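Local structure of CalG4 (3IA7) at residues L188-L193 with A387-E392; I7-V12 with S26-R31; V321-F326 with D349-A354; L234-G239 with P246-A251; K58-T63 with H80-R85. The protein belongs to the GT-B clan, whose members pair two Rossmann-like domains, and is related to the erythromycin biosynthesis protein CIII. One frame throughout, in Å; residues are numbered along the deposited sequence.

Contact 1: residues L188-L193 with A387-E392; sequences LTIVFL and ARAADE
Glu392, whose CB packs against Ile190, has its carboxylate oxygen OE2 held by NE of Arg388 at 3.3 Å, with an N-H...O angle of 154°. This salt bridge runs along one turn of helix 385-400, the last helix of the chain, which comes back from the C-terminal domain to lie against the parallel sheet of the N-terminal one, as is usual in the GT-B fold. NE approaches OE2 on its anti side, and OE2 lies close to the guanidinium plane. With CG opposite the carbonyl carbon (chi1 -63°), the glutamate chain heads along the helix toward Arg388, while its CB stays turned to strand 189-191. There Ile190 divides its work between two branches: CG2 meets CB of Ala389 at 3.9 Å, and CD1 reaches CB of Glu392, also at 3.9 Å. The two backbones come close, with CA of Ile190 6.7 Å from CA of Ala389, a spacing that the small alanine allows. Ala209 of the neighbouring strand 208-210 touches the side chains of Arg388 and Glu392, so the helix spans two strands. Two residues before Ile190, Leu188 brings CD2 to 3.8 Å from the backbone O of Glu392.

Contact 2: residues I7-V12 with S26-R31; sequences ILFANV and SELARR
Ile7 and Phe9 leave strand 6-10 with similar first torsions (chi1 -61° and -79°), placing CG1 of Ile7 and CG of Phe9 beside the backbone N, and both reach Leu28 on helix 15-30. The ethyl arm of Ile7 is fully extended (chi2 -179°), which carries CD1 out to 4.1 Å from CD1 of Leu28. The same leucine methyl sits at the edge of the Phe9 ring, near its plane, 3.9 Å from CZ. A single methyl of Leu28 thus touches both strand residues. Strand 6-10 and helix 15-30 are the first two elements of a beta-alpha-beta unit completed by strand 34-39, whose Ile35 touches all three of these side chains. Next to Leu28, the last turn of the helix and the residue after it carry a salt-bridge network. Arg31 grips Glu27 side-on, its NE 2.9 Å and its NH2 3.2 Å from the one oxygen OE2, while NH1 of Arg30 takes OE1 at 3.1 Å from above the carboxylate plane. Two arginines around one carboxylate probably keep Glu27 ionised. Between strand and helix, by contrast, the contact is purely apolar: it rests on shape and burial rather than on directional bonds.

Contact 3: residues V321-F326 with D349-A354; sequences VLVPHF and DQLEPA
This is a small, partly buried apolar contact at the C-terminal end of strand 320-322, where Leu351, one residue before the N-cap of helix 353-365, points at Val323 and at the 3-10 turn 324-326 that follows it. The leucine divides its methyls between them. CD2 lies 3.9 Å from CG1 of buried Val323, and CD1 comes to 3.6 Å from CE1 of His325, the histidine and leucine side chains approaching from opposite directions. The CZ of Phe326 is more distant, 4.5 Å from CD1 of Leu351. In the six-stranded parallel sheet of the C-terminal Rossmann-like domain, strand 320-322 lies just inside the edge strand 343-345, and the contact spans the connections that follow the two strands. Phe248 of helix 246-256 touches Val323, Phe326 and Leu351 alike. His325 takes the crowded torsion, with CG between backbone N and carbonyl carbon (chi1 76°), which brings its ring back over the following residue: NE2 stands 3.4 Å above one face of the Phe326 ring, offset toward the rim. CG2 of Val323 meets that phenyl ring at its edge.

Contact 4: residues L234-G239 with P246-A251; sequences LLVSLG and PEFFRA
Strand 233-237 and the first turns of helix 246-256 lie side by side and run in roughly opposite directions, nearest at Val236 and Phe249, whose CA atoms are 8.2 Å apart. Beyond Ser237 the chain passes Leu238 and goes through Gly239 with a positive phi (81°). A weak bond from the N of Gly239 to OG of Ser237 spans Leu238. Val236 and Leu238 both point at the helix, while Ser237 between them faces away. The helix answers with two consecutive phenylalanines whose first torsions differ: CG of Phe248 lies opposite its backbone N (chi1 175°), that of Phe249 opposite its carbonyl carbon (chi1 -67°). Both rings are thereby brought onto the same pair of residues. CG1 of Val236 lies 3.9 Å from CE2 of Phe248 and, near the plane of the other ring and at its edge, 4.0 Å from CE1 of Phe249. The strand and helix open a beta-alpha-beta unit that closes with strand 262-266, whose Met265 touches Phe249 in turn. Leu238 reaches between the rings: its CD1 is 3.6 Å from CD2 of Phe248, and its CG 3.8 Å from CZ of Phe249. The rings also pack on each other, CD2 of Phe248 standing 4.2 Å above one face of the Phe249 ring, toward its rim. Leu302 of the adjacent strand 298-303 touches both Val236 and Phe248.

Contact 5: residues K58-T63 with H80-R85; sequences KSEFDT and HLVYVR
Glu60 and Arg85 form the polar half of a contact between the loop after strand 53-56 and helix 75-98 of the N-terminal Rossmann-like domain. In this salt bridge NE of Arg85 donates to OE1 of Glu60 at 2.8 Å, with an N-H...O angle of 158°. The oxygen lies in the guanidinium plane, but the donor comes to it from well above the carboxylate plane, the two planes being 67° apart. The arginine chain bends at chi3 (-60°), which lays one face of its guanidinium over O of Leu81 and CA of Val82 on its own helix. A water bridges the same pair, giving a hydrogen to OE1 of Glu60 at 2.7 Å and accepting from NH2 of Arg85 at 3.2 Å, so OE1 has two donors. Within the loop, the hydrogen bond from N of Phe61 to OG of Ser59 makes an ST turn. The helix holds this turn through Glu86, whose carboxylate bonds both to OG of Ser59 and to the backbone N of Glu60. Apolar contacts gather at Val82. Its CG2 lies 3.6 Å from CB of Glu60, and the Phe61 ring comes to it obliquely, with CE1 4.0 Å from CG2 of Val82. Beside the salt bridge carbon also meets carbon, CB of Arg85 lying 3.7 Å from CG of Glu60.

Overall arrangement
The contacts fall into two groups, one in each Rossmann-like domain. Contacts 1 and 2 share the N-terminal sheet, with centres 12 Å apart, and are joined by a 2.7 Å salt bridge between OD1 of Asp391 and NH1 of Arg31; helix 385-400 is thus tied to the residue just past helix 15-30. Contact 5 lies in the same domain, its nearest atoms about 5 Å from those of contact 2. Contacts 3 and 4, with centres 10 Å apart, touch through apolar side chains, CG2 of Val323 meeting CD2 of Leu238 at 3.8 Å. This pair is 34 to 35 Å from contact 1, centre to centre. The calcium ions sit at Leu42 and Glu46 and at Gln225 and His297.

Contact 1: residues L188-L193 with A387-E392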
# COMPACT_ATOMS: atom_id res chain seq x y z
N LEU A 188 6.77 -12.06 22.67
CA LEU A 188 6.64 -10.83 21.86
C LEU A 188 5.26 -10.78 21.19
O LEU A 188 4.77 -11.79 20.64
CB LEU A 188 7.75 -10.71 20.76
CG LEU A 188 7.63 -9.50 19.78
CD1 LEU A 188 7.87 -8.15 20.56
CD2 LEU A 188 8.55 -9.65 18.54
N THR A 189 4.61 -9.61 21.27
CA THR A 189 3.34 -9.40 20.62
C THR A 189 3.45 -8.12 19.78
O THR A 189 3.79 -7.06 20.33
CB THR A 189 2.18 -9.26 21.66
OG1 THR A 189 2.09 -10.48 22.46
CG2 THR A 189 0.83 -9.09 20.90
N ILE A 190 3.18 -8.25 18.48
CA ILE A 190 3.18 -7.16 17.55
C ILE A 190 1.71 -6.78 17.36
O ILE A 190 0.87 -7.58 16.90
CB ILE A 190 3.83 -7.53 16.16
CG1 ILE A 190 5.21 -8.22 16.33
CG2 ILE A 190 3.83 -6.26 15.18
CD1 ILE A 190 6.31 -7.35 16.80
N VAL A 191 1.40 -5.55 17.74
CA VAL A 191 0.05 -5.06 17.70
C VAL A 191 -0.03 -4.01 16.60
O VAL A 191 0.72 -3.00 16.65
CB VAL A 191 -0.31 -4.40 19.06
CG1 VAL A 191 -1.72 -3.87 19.00
CG2 VAL A 191 -0.17 -5.40 20.22
N PHE A 192 -0.92 -4.19 15.63
CA PHE A 192 -0.96 -3.30 14.44
C PHE A 192 -1.81 -2.06 14.67
O PHE A 192 -2.70 -1.70 13.86
CB PHE A 192 -1.41 -4.11 13.22
CG PHE A 192 -0.43 -5.21 12.85
CD1 PHE A 192 0.88 -4.90 12.48
CD2 PHE A 192 -0.83 -6.55 12.87
CE1 PHE A 192 1.81 -5.91 12.15
CE2 PHE A 192 0.09 -7.58 12.52
CZ PHE A 192 1.41 -7.25 12.20
N LEU A 193 -1.61 -1.44 15.84
CA LEU A 193 -2.37 -0.26 16.27
C LEU A 193 -1.37 0.74 16.82
O LEU A 193 -0.31 0.32 17.28
CB LEU A 193 -3.33 -0.55 17.44
CG LEU A 193 -4.31 -1.73 17.29
CD1 LEU A 193 -5.13 -1.81 18.53
CD2 LEU A 193 -5.25 -1.58 16.17
N ALA A 387 8.66 -1.94 9.09
CA ALA A 387 10.11 -1.95 9.31
C ALA A 387 10.45 -2.15 10.79
O ALA A 387 11.39 -2.87 11.13
CB ALA A 387 10.80 -0.71 8.72
N ARG A 388 9.67 -1.51 11.64
CA ARG A 388 9.82 -1.65 13.06
C ARG A 388 9.40 -3.03 13.50
O ARG A 388 10.05 -3.63 14.37
CB ARG A 388 8.91 -0.68 13.81
CG ARG A 388 9.11 -0.84 15.33
CD ARG A 388 8.13 0.03 16.10
NE ARG A 388 8.21 -0.27 17.54
CZ ARG A 388 7.33 0.14 18.45
NH1 ARG A 388 6.29 0.89 18.08
NH2 ARG A 388 7.50 -0.23 19.71
N ALA A 389 8.31 -3.51 12.94
CA ALA A 389 7.82 -4.85 13.29
C ALA A 389 8.89 -5.94 12.98
O ALA A 389 9.16 -6.82 13.83
CB ALA A 389 6.53 -5.12 12.56
N ALA A 390 9.56 -5.81 11.83
CA ALA A 390 10.67 -6.71 11.42
C ALA A 390 11.89 -6.55 12.35
O ALA A 390 12.53 -7.54 12.70
CB ALA A 390 11.04 -6.47 9.98
N ASP A 391 12.19 -5.31 12.73
CA ASP A 391 13.27 -5.05 13.70
C ASP A 391 13.01 -5.78 15.03
O ASP A 391 13.93 -6.41 15.60
CB ASP A 391 13.44 -3.53 13.96
CG ASP A 391 14.09 -2.77 12.80
OD1 ASP A 391 14.52 -3.37 11.78
OD2 ASP A 391 14.21 -1.54 12.95
N GLU A 392 11.76 -5.73 15.49
CA GLU A 392 11.39 -6.30 16.79
C GLU A 392 11.49 -7.81 16.67
O GLU A 392 11.98 -8.48 17.55
CB GLU A 392 9.94 -5.98 17.16
CG GLU A 392 9.62 -4.51 17.34
CD GLU A 392 10.01 -3.93 18.69
OE1 GLU A 392 10.33 -4.68 19.64
OE2 GLU A 392 9.97 -2.69 18.81

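Contact 2: residues I7-V12 with S26-R31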
# COMPACT_ATOMS: atom_id res chain seq x y z
N ILE A 7 10.89 -18.74 8.93
CA ILE A 7 9.88 -18.18 9.79
C ILE A 7 8.52 -18.65 9.33
O ILE A 7 8.15 -18.43 8.16
CB ILE A 7 9.97 -16.62 9.79
CG1 ILE A 7 11.37 -16.17 10.32
CG2 ILE A 7 8.82 -16.10 10.68
CD1 ILE A 7 11.56 -14.64 10.40
N LEU A 8 7.75 -19.30 10.20
CA LEU A 8 6.40 -19.74 9.81
C LEU A 8 5.32 -18.81 10.36
O LEU A 8 5.35 -18.46 11.57
CB LEU A 8 6.14 -21.17 10.25
CG LEU A 8 4.66 -21.56 10.15
CD1 LEU A 8 4.41 -22.01 8.72
CD2 LEU A 8 4.36 -22.69 11.10
N PHE A 9 4.41 -18.38 9.49
CA PHE A 9 3.23 -17.62 9.92
C PHE A 9 2.02 -18.54 9.93
O PHE A 9 1.70 -19.19 8.95
CB PHE A 9 2.94 -16.46 8.96
CG PHE A 9 3.80 -15.27 9.14
CD1 PHE A 9 5.18 -15.33 8.92
CD2 PHE A 9 3.23 -14.05 9.49
CE1 PHE A 9 5.99 -14.19 9.07
CE2 PHE A 9 4.03 -12.89 9.64
CZ PHE A 9 5.43 -12.97 9.44
N ALA A 10 1.34 -18.59 11.05
CA ALA A 10 0.04 -19.30 11.14
C ALA A 10 -1.07 -18.27 11.26
O ALA A 10 -1.09 -17.48 12.25
CB ALA A 10 0.04 -20.26 12.35
N ASN A 11 -2.02 -18.26 10.31
CA ASN A 11 -3.10 -17.30 10.34
C ASN A 11 -4.41 -17.94 9.88
O ASN A 11 -4.41 -18.99 9.20
CB ASN A 11 -2.80 -16.08 9.44
CG ASN A 11 -3.49 -14.77 9.95
OD1 ASN A 11 -4.42 -14.79 10.77
ND2 ASN A 11 -2.96 -13.65 9.53
N VAL A 12 -5.51 -17.35 10.31
CA VAL A 12 -6.83 -17.78 9.88
C VAL A 12 -7.13 -17.09 8.52
O VAL A 12 -6.47 -16.12 8.15
CB VAL A 12 -7.92 -17.49 10.96
CG1 VAL A 12 -8.02 -16.02 11.20
CG2 VAL A 12 -9.30 -18.03 10.51
N SER A 26 6.46 -9.29 3.95
CA SER A 26 7.29 -8.75 2.90
C SER A 26 8.60 -8.19 3.40
O SER A 26 9.66 -8.45 2.81
CB SER A 26 6.51 -7.65 2.15
OG SER A 26 5.42 -8.31 1.52
N GLU A 27 8.53 -7.47 4.52
CA GLU A 27 9.72 -6.86 5.09
C GLU A 27 10.71 -7.93 5.57
O GLU A 27 11.95 -7.85 5.32
CB GLU A 27 9.34 -5.90 6.23
CG GLU A 27 10.60 -5.05 6.74
CD GLU A 27 11.42 -4.30 5.66
OE1 GLU A 27 10.86 -3.76 4.70
OE2 GLU A 27 12.67 -4.26 5.79
N LEU A 28 10.19 -9.00 6.18
CA LEU A 28 11.07 -10.16 6.55
C LEU A 28 11.70 -10.89 5.34
O LEU A 28 12.91 -11.24 5.34
CB LEU A 28 10.29 -11.17 7.40
CG LEU A 28 10.01 -10.57 8.82
CD1 LEU A 28 9.04 -11.51 9.57
CD2 LEU A 28 11.36 -10.35 9.69
N ALA A 29 10.87 -11.14 4.33
CA ALA A 29 11.33 -11.71 3.07
C ALA A 29 12.42 -10.81 2.43
O ALA A 29 13.41 -11.32 1.88
CB ALA A 29 10.11 -11.92 2.10
N ARG A 30 12.23 -9.49 2.45
CA ARG A 30 13.23 -8.55 1.93
C ARG A 30 14.57 -8.72 2.62
O ARG A 30 15.59 -8.50 2.02
CB ARG A 30 12.85 -7.08 2.10
CG ARG A 30 11.78 -6.65 1.20
CD ARG A 30 11.63 -5.15 1.16
NE ARG A 30 10.39 -4.91 0.46
CZ ARG A 30 9.21 -4.73 1.05
NH1 ARG A 30 9.13 -4.68 2.36
NH2 ARG A 30 8.10 -4.54 0.33
N ARG A 31 14.52 -9.03 3.90
CA ARG A 31 15.70 -9.24 4.68
C ARG A 31 16.32 -10.61 4.48
O ARG A 31 17.28 -10.94 5.18
CB ARG A 31 15.43 -8.93 6.16
CG ARG A 31 14.91 -7.49 6.34
CD ARG A 31 14.58 -7.14 7.80
NE ARG A 31 14.02 -5.79 7.88
CZ ARG A 31 14.02 -5.02 8.96
NH1 ARG A 31 14.52 -5.47 10.11
NH2 ARG A 31 13.45 -3.82 8.90

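Contact 3: residues V321-F326 with D349-A354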
# COMPACT_ATOMS: atom_id res chain seq x y z
N VAL A 321 -17.59 9.64 10.91
CA VAL A 321 -18.93 9.36 11.39
C VAL A 321 -19.12 7.84 11.18
O VAL A 321 -18.85 7.32 10.08
CB VAL A 321 -20.01 10.15 10.66
CG1 VAL A 321 -21.42 9.81 11.21
CG2 VAL A 321 -19.72 11.68 10.81
N LEU A 322 -19.49 7.16 12.25
CA LEU A 322 -19.56 5.70 12.29
C LEU A 322 -20.99 5.20 12.17
O LEU A 322 -21.91 5.77 12.77
CB LEU A 322 -18.90 5.18 13.56
CG LEU A 322 -17.36 5.35 13.58
CD1 LEU A 322 -16.73 4.45 14.59
CD2 LEU A 322 -16.64 5.08 12.25
N VAL A 323 -21.17 4.14 11.40
CA VAL A 323 -22.43 3.40 11.35
C VAL A 323 -22.10 1.91 11.63
O VAL A 323 -22.06 1.06 10.71
CB VAL A 323 -23.15 3.70 10.03
CG1 VAL A 323 -23.76 5.15 10.08
CG2 VAL A 323 -22.24 3.54 8.81
N PRO A 324 -21.79 1.59 12.90
CA PRO A 324 -21.28 0.27 13.30
C PRO A 324 -22.24 -0.90 13.15
O PRO A 324 -21.78 -2.05 13.14
CB PRO A 324 -20.98 0.42 14.80
CG PRO A 324 -21.08 1.84 15.12
CD PRO A 324 -21.90 2.51 14.05
N HIS A 325 -23.54 -0.64 13.07
CA HIS A 325 -24.49 -1.74 12.94
C HIS A 325 -24.31 -2.52 11.61
O HIS A 325 -24.82 -3.64 11.45
CB HIS A 325 -25.92 -1.25 13.11
CG HIS A 325 -26.47 -0.51 11.93
ND1 HIS A 325 -26.14 0.80 11.65
CD2 HIS A 325 -27.35 -0.89 10.98
CE1 HIS A 325 -26.78 1.19 10.57
NE2 HIS A 325 -27.52 0.19 10.14
N PHE A 326 -23.58 -1.92 10.66
CA PHE A 326 -23.35 -2.58 9.37
C PHE A 326 -22.31 -3.68 9.45
O PHE A 326 -22.33 -4.61 8.65
CB PHE A 326 -23.02 -1.56 8.26
CG PHE A 326 -24.21 -0.77 7.79
CD1 PHE A 326 -25.31 -1.42 7.21
CD2 PHE A 326 -24.25 0.61 7.91
CE1 PHE A 326 -26.41 -0.68 6.77
CE2 PHE A 326 -25.34 1.35 7.48
CZ PHE A 326 -26.43 0.70 6.90
N ASP A 349 -31.86 4.18 13.45
CA ASP A 349 -32.97 5.13 13.29
C ASP A 349 -32.54 6.54 12.88
O ASP A 349 -33.38 7.40 12.65
CB ASP A 349 -33.97 5.15 14.46
CG ASP A 349 -33.35 4.94 15.85
OD1 ASP A 349 -32.11 4.96 16.05
OD2 ASP A 349 -34.16 4.74 16.78
N GLN A 350 -31.25 6.76 12.73
CA GLN A 350 -30.73 8.09 12.49
C GLN A 350 -30.18 8.25 11.06
O GLN A 350 -29.32 9.07 10.82
CB GLN A 350 -29.69 8.44 13.57
CG GLN A 350 -30.26 8.21 14.98
CD GLN A 350 -29.29 8.37 16.14
OE1 GLN A 350 -28.19 7.83 16.14
NE2 GLN A 350 -29.74 9.08 17.19
N LEU A 351 -30.72 7.47 10.13
CA LEU A 351 -30.16 7.36 8.77
C LEU A 351 -31.00 7.97 7.63
O LEU A 351 -30.78 7.64 6.46
CB LEU A 351 -29.89 5.89 8.43
CG LEU A 351 -29.01 5.12 9.41
CD1 LEU A 351 -29.04 3.61 9.06
CD2 LEU A 351 -27.61 5.72 9.41
N GLU A 352 -31.97 8.82 7.97
CA GLU A 352 -32.66 9.61 6.95
C GLU A 352 -31.64 10.55 6.30
O GLU A 352 -30.68 10.97 6.98
CB GLU A 352 -33.82 10.39 7.59
CG GLU A 352 -34.85 9.50 8.31
CD GLU A 352 -35.99 9.01 7.42
OE1 GLU A 352 -37.17 9.21 7.82
OE2 GLU A 352 -35.72 8.41 6.35
N PRO A 353 -31.79 10.87 5.00
CA PRO A 353 -30.78 11.77 4.36
C PRO A 353 -30.42 13.05 5.14
O PRO A 353 -29.25 13.40 5.23
CB PRO A 353 -31.42 12.09 3.01
CG PRO A 353 -32.27 10.90 2.71
CD PRO A 353 -32.81 10.41 4.03
N ALA A 354 -31.41 13.75 5.71
CA ALA A 354 -31.12 14.98 6.46
C ALA A 354 -30.34 14.68 7.73
O ALA A 354 -29.46 15.46 8.16
CB ALA A 354 -32.40 15.70 6.80

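Contact 4: residues L234-G239 with P246-A251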
# COMPACT_ATOMS: atom_id res chain seq x y z
N LEU A 234 -16.43 14.07 1.11
CA LEU A 234 -16.80 12.99 2.00
C LEU A 234 -16.48 11.66 1.37
O LEU A 234 -16.88 11.40 0.21
CB LEU A 234 -18.29 13.08 2.34
CG LEU A 234 -18.89 11.93 3.19
CD1 LEU A 234 -18.33 11.85 4.64
CD2 LEU A 234 -20.40 12.00 3.21
N LEU A 235 -15.80 10.78 2.11
CA LEU A 235 -15.68 9.37 1.69
C LEU A 235 -16.70 8.55 2.47
O LEU A 235 -16.78 8.63 3.71
CB LEU A 235 -14.26 8.82 1.92
CG LEU A 235 -14.01 7.29 1.62
CD1 LEU A 235 -14.34 6.98 0.21
CD2 LEU A 235 -12.56 6.92 1.88
N VAL A 236 -17.46 7.76 1.76
CA VAL A 236 -18.41 6.84 2.35
C VAL A 236 -18.01 5.40 1.98
O VAL A 236 -17.85 5.05 0.80
CB VAL A 236 -19.85 7.06 1.81
CG1 VAL A 236 -20.80 6.03 2.50
CG2 VAL A 236 -20.30 8.50 2.06
N SER A 237 -17.86 4.55 2.99
CA SER A 237 -17.50 3.15 2.69
C SER A 237 -18.06 2.23 3.75
O SER A 237 -17.97 2.55 4.92
CB SER A 237 -15.97 3.04 2.69
OG SER A 237 -15.60 1.72 2.35
N LEU A 238 -18.60 1.07 3.36
CA LEU A 238 -19.06 0.09 4.35
C LEU A 238 -18.26 -1.20 4.30
O LEU A 238 -18.67 -2.22 4.84
CB LEU A 238 -20.55 -0.25 4.13
CG LEU A 238 -21.60 0.87 4.30
CD1 LEU A 238 -23.02 0.24 4.17
CD2 LEU A 238 -21.43 1.58 5.63
N GLY A 239 -17.13 -1.14 3.61
CA GLY A 239 -16.30 -2.30 3.34
C GLY A 239 -16.80 -3.13 2.16
O GLY A 239 -17.70 -2.72 1.40
N PRO A 246 -28.05 -1.05 -0.72
CA PRO A 246 -28.16 0.02 -1.70
C PRO A 246 -28.91 1.25 -1.15
O PRO A 246 -28.57 2.38 -1.51
CB PRO A 246 -28.95 -0.64 -2.83
CG PRO A 246 -29.70 -1.76 -2.19
CD PRO A 246 -28.81 -2.25 -1.12
N GLU A 247 -29.90 1.00 -0.29
CA GLU A 247 -30.73 2.04 0.34
C GLU A 247 -29.87 3.05 1.10
O GLU A 247 -30.08 4.26 1.01
CB GLU A 247 -31.76 1.39 1.27
CG GLU A 247 -31.14 0.47 2.37
CD GLU A 247 -30.81 -0.97 1.90
OE1 GLU A 247 -31.33 -1.42 0.84
OE2 GLU A 247 -30.04 -1.66 2.61
N PHE A 248 -28.89 2.54 1.86
CA PHE A 248 -28.00 3.40 2.62
C PHE A 248 -27.23 4.32 1.66
O PHE A 248 -27.18 5.54 1.87
CB PHE A 248 -27.04 2.57 3.48
CG PHE A 248 -26.04 3.41 4.20
CD1 PHE A 248 -26.43 4.21 5.27
CD2 PHE A 248 -24.70 3.45 3.76
CE1 PHE A 248 -25.50 5.02 5.94
CE2 PHE A 248 -23.75 4.27 4.42
CZ PHE A 248 -24.17 5.06 5.52
N PHE A 249 -26.62 3.75 0.61
CA PHE A 249 -25.86 4.57 -0.34
C PHE A 249 -26.76 5.61 -1.04
O PHE A 249 -26.38 6.76 -1.21
CB PHE A 249 -25.10 3.66 -1.33
CG PHE A 249 -24.00 2.85 -0.67
CD1 PHE A 249 -22.89 3.49 -0.09
CD2 PHE A 249 -24.08 1.46 -0.64
CE1 PHE A 249 -21.88 2.73 0.53
CE2 PHE A 249 -23.09 0.69 -0.04
CZ PHE A 249 -22.00 1.33 0.54
N ARG A 250 -27.97 5.19 -1.43
CA ARG A 250 -28.95 6.13 -2.02
C ARG A 250 -29.29 7.27 -1.05
O ARG A 250 -29.32 8.42 -1.45
CB ARG A 250 -30.22 5.41 -2.49
CG ARG A 250 -29.99 4.34 -3.59
CD ARG A 250 -31.32 3.86 -4.19
NE ARG A 250 -32.10 3.08 -3.24
CZ ARG A 250 -32.32 1.76 -3.34
NH1 ARG A 250 -31.82 1.06 -4.36
NH2 ARG A 250 -33.06 1.15 -2.41
N ALA A 251 -29.49 6.94 0.24
CA ALA A 251 -29.74 7.91 1.31
C ALA A 251 -28.59 8.89 1.47
O ALA A 251 -28.83 10.07 1.67
CB ALA A 251 -30.00 7.21 2.63

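Contact 5: residues K58-T63 with H80-R85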
# COMPACT_ATOMS: atom_id res chain seq x y z
N LYS A 58 -7.74 -26.39 5.18
CA LYS A 58 -9.14 -26.38 4.88
C LYS A 58 -9.88 -25.75 6.06
O LYS A 58 -9.85 -26.26 7.19
CB LYS A 58 -9.63 -27.81 4.68
CG LYS A 58 -11.16 -27.92 4.65
CD LYS A 58 -11.70 -27.53 3.31
CE LYS A 58 -13.20 -27.92 3.19
NZ LYS A 58 -13.73 -27.28 1.93
N SER A 59 -10.53 -24.64 5.78
CA SER A 59 -11.27 -23.92 6.82
C SER A 59 -12.58 -24.53 7.15
O SER A 59 -13.38 -24.88 6.25
CB SER A 59 -11.50 -22.46 6.40
OG SER A 59 -12.10 -21.71 7.42
N GLU A 60 -12.83 -24.61 8.46
CA GLU A 60 -14.17 -24.95 8.99
C GLU A 60 -15.27 -24.02 8.48
O GLU A 60 -16.43 -24.41 8.41
CB GLU A 60 -14.14 -24.94 10.52
CG GLU A 60 -13.22 -25.99 11.10
CD GLU A 60 -13.78 -27.41 10.99
OE1 GLU A 60 -14.93 -27.65 11.37
OE2 GLU A 60 -13.04 -28.29 10.49
N PHE A 61 -14.88 -22.83 8.07
CA PHE A 61 -15.82 -21.80 7.67
C PHE A 61 -16.34 -21.94 6.22
O PHE A 61 -17.19 -21.16 5.77
CB PHE A 61 -15.23 -20.42 7.96
CG PHE A 61 -15.01 -20.17 9.44
CD1 PHE A 61 -16.10 -20.05 10.31
CD2 PHE A 61 -13.73 -20.09 9.97
CE1 PHE A 61 -15.90 -19.84 11.66
CE2 PHE A 61 -13.54 -19.89 11.31
CZ PHE A 61 -14.62 -19.76 12.16
N ASP A 62 -15.82 -22.94 5.51
CA ASP A 62 -16.34 -23.29 4.21
C ASP A 62 -17.76 -23.83 4.36
O ASP A 62 -18.63 -23.51 3.56
CB ASP A 62 -15.42 -24.32 3.54
CG ASP A 62 -14.16 -23.67 2.97
OD1 ASP A 62 -13.94 -22.48 3.29
OD2 ASP A 62 -13.43 -24.33 2.22
N THR A 63 -17.97 -24.64 5.40
CA THR A 63 -19.23 -25.35 5.60
C THR A 63 -19.97 -24.88 6.86
O THR A 63 -21.15 -25.20 7.05
CB THR A 63 -18.99 -26.87 5.66
OG1 THR A 63 -18.04 -27.16 6.70
CG2 THR A 63 -18.45 -27.38 4.33
N HIS A 80 -17.95 -21.48 19.77
CA HIS A 80 -16.68 -21.82 20.40
C HIS A 80 -16.05 -23.09 19.84
O HIS A 80 -14.83 -23.18 19.73
CB HIS A 80 -16.81 -21.98 21.90
CG HIS A 80 -17.30 -20.75 22.61
ND1 HIS A 80 -16.92 -19.48 22.24
CD2 HIS A 80 -18.09 -20.60 23.70
CE1 HIS A 80 -17.47 -18.59 23.05
NE2 HIS A 80 -18.21 -19.25 23.94
N LEU A 81 -16.87 -24.10 19.58
CA LEU A 81 -16.31 -25.38 19.07
C LEU A 81 -15.73 -25.23 17.67
O LEU A 81 -14.69 -25.85 17.36
CB LEU A 81 -17.33 -26.55 19.14
CG LEU A 81 -17.70 -26.96 20.58
CD1 LEU A 81 -18.84 -27.97 20.54
CD2 LEU A 81 -16.51 -27.52 21.35
N VAL A 82 -16.37 -24.40 16.83
CA VAL A 82 -15.83 -24.20 15.48
C VAL A 82 -14.51 -23.43 15.57
O VAL A 82 -13.64 -23.66 14.75
CB VAL A 82 -16.84 -23.53 14.45
CG1 VAL A 82 -17.14 -22.09 14.78
CG2 VAL A 82 -16.25 -23.59 13.05
N TYR A 83 -14.39 -22.55 16.55
CA TYR A 83 -13.15 -21.79 16.79
C TYR A 83 -12.00 -22.77 17.09
O TYR A 83 -10.88 -22.67 16.53
CB TYR A 83 -13.36 -20.82 17.97
CG TYR A 83 -12.11 -20.08 18.40
CD1 TYR A 83 -11.65 -18.97 17.67
CD2 TYR A 83 -11.37 -20.50 19.52
CE1 TYR A 83 -10.48 -18.28 18.07
CE2 TYR A 83 -10.21 -19.82 19.92
CZ TYR A 83 -9.78 -18.72 19.18
OH TYR A 83 -8.65 -18.03 19.54
N VAL A 84 -12.28 -23.70 18.01
CA VAL A 84 -11.31 -24.74 18.35
C VAL A 84 -10.96 -25.62 17.14
O VAL A 84 -9.77 -25.86 16.89
CB VAL A 84 -11.74 -25.57 19.60
CG1 VAL A 84 -10.72 -26.68 19.86
CG2 VAL A 84 -11.83 -24.64 20.85
N ARG A 85 -11.97 -26.08 16.40
CA ARG A 85 -11.72 -26.88 15.20
C ARG A 85 -10.86 -26.15 14.18
O ARG A 85 -9.98 -26.76 13.57
CB ARG A 85 -13.00 -27.37 14.53
CG ARG A 85 -13.80 -28.41 15.34
CD ARG A 85 -14.86 -29.09 14.48
NE ARG A 85 -15.83 -28.15 13.92
CZ ARG A 85 -16.95 -27.77 14.53
NH1 ARG A 85 -17.25 -28.24 15.74
NH2 ARG A 85 -17.77 -26.91 13.94
O HOH W 1 -17.38 -26.71 10.72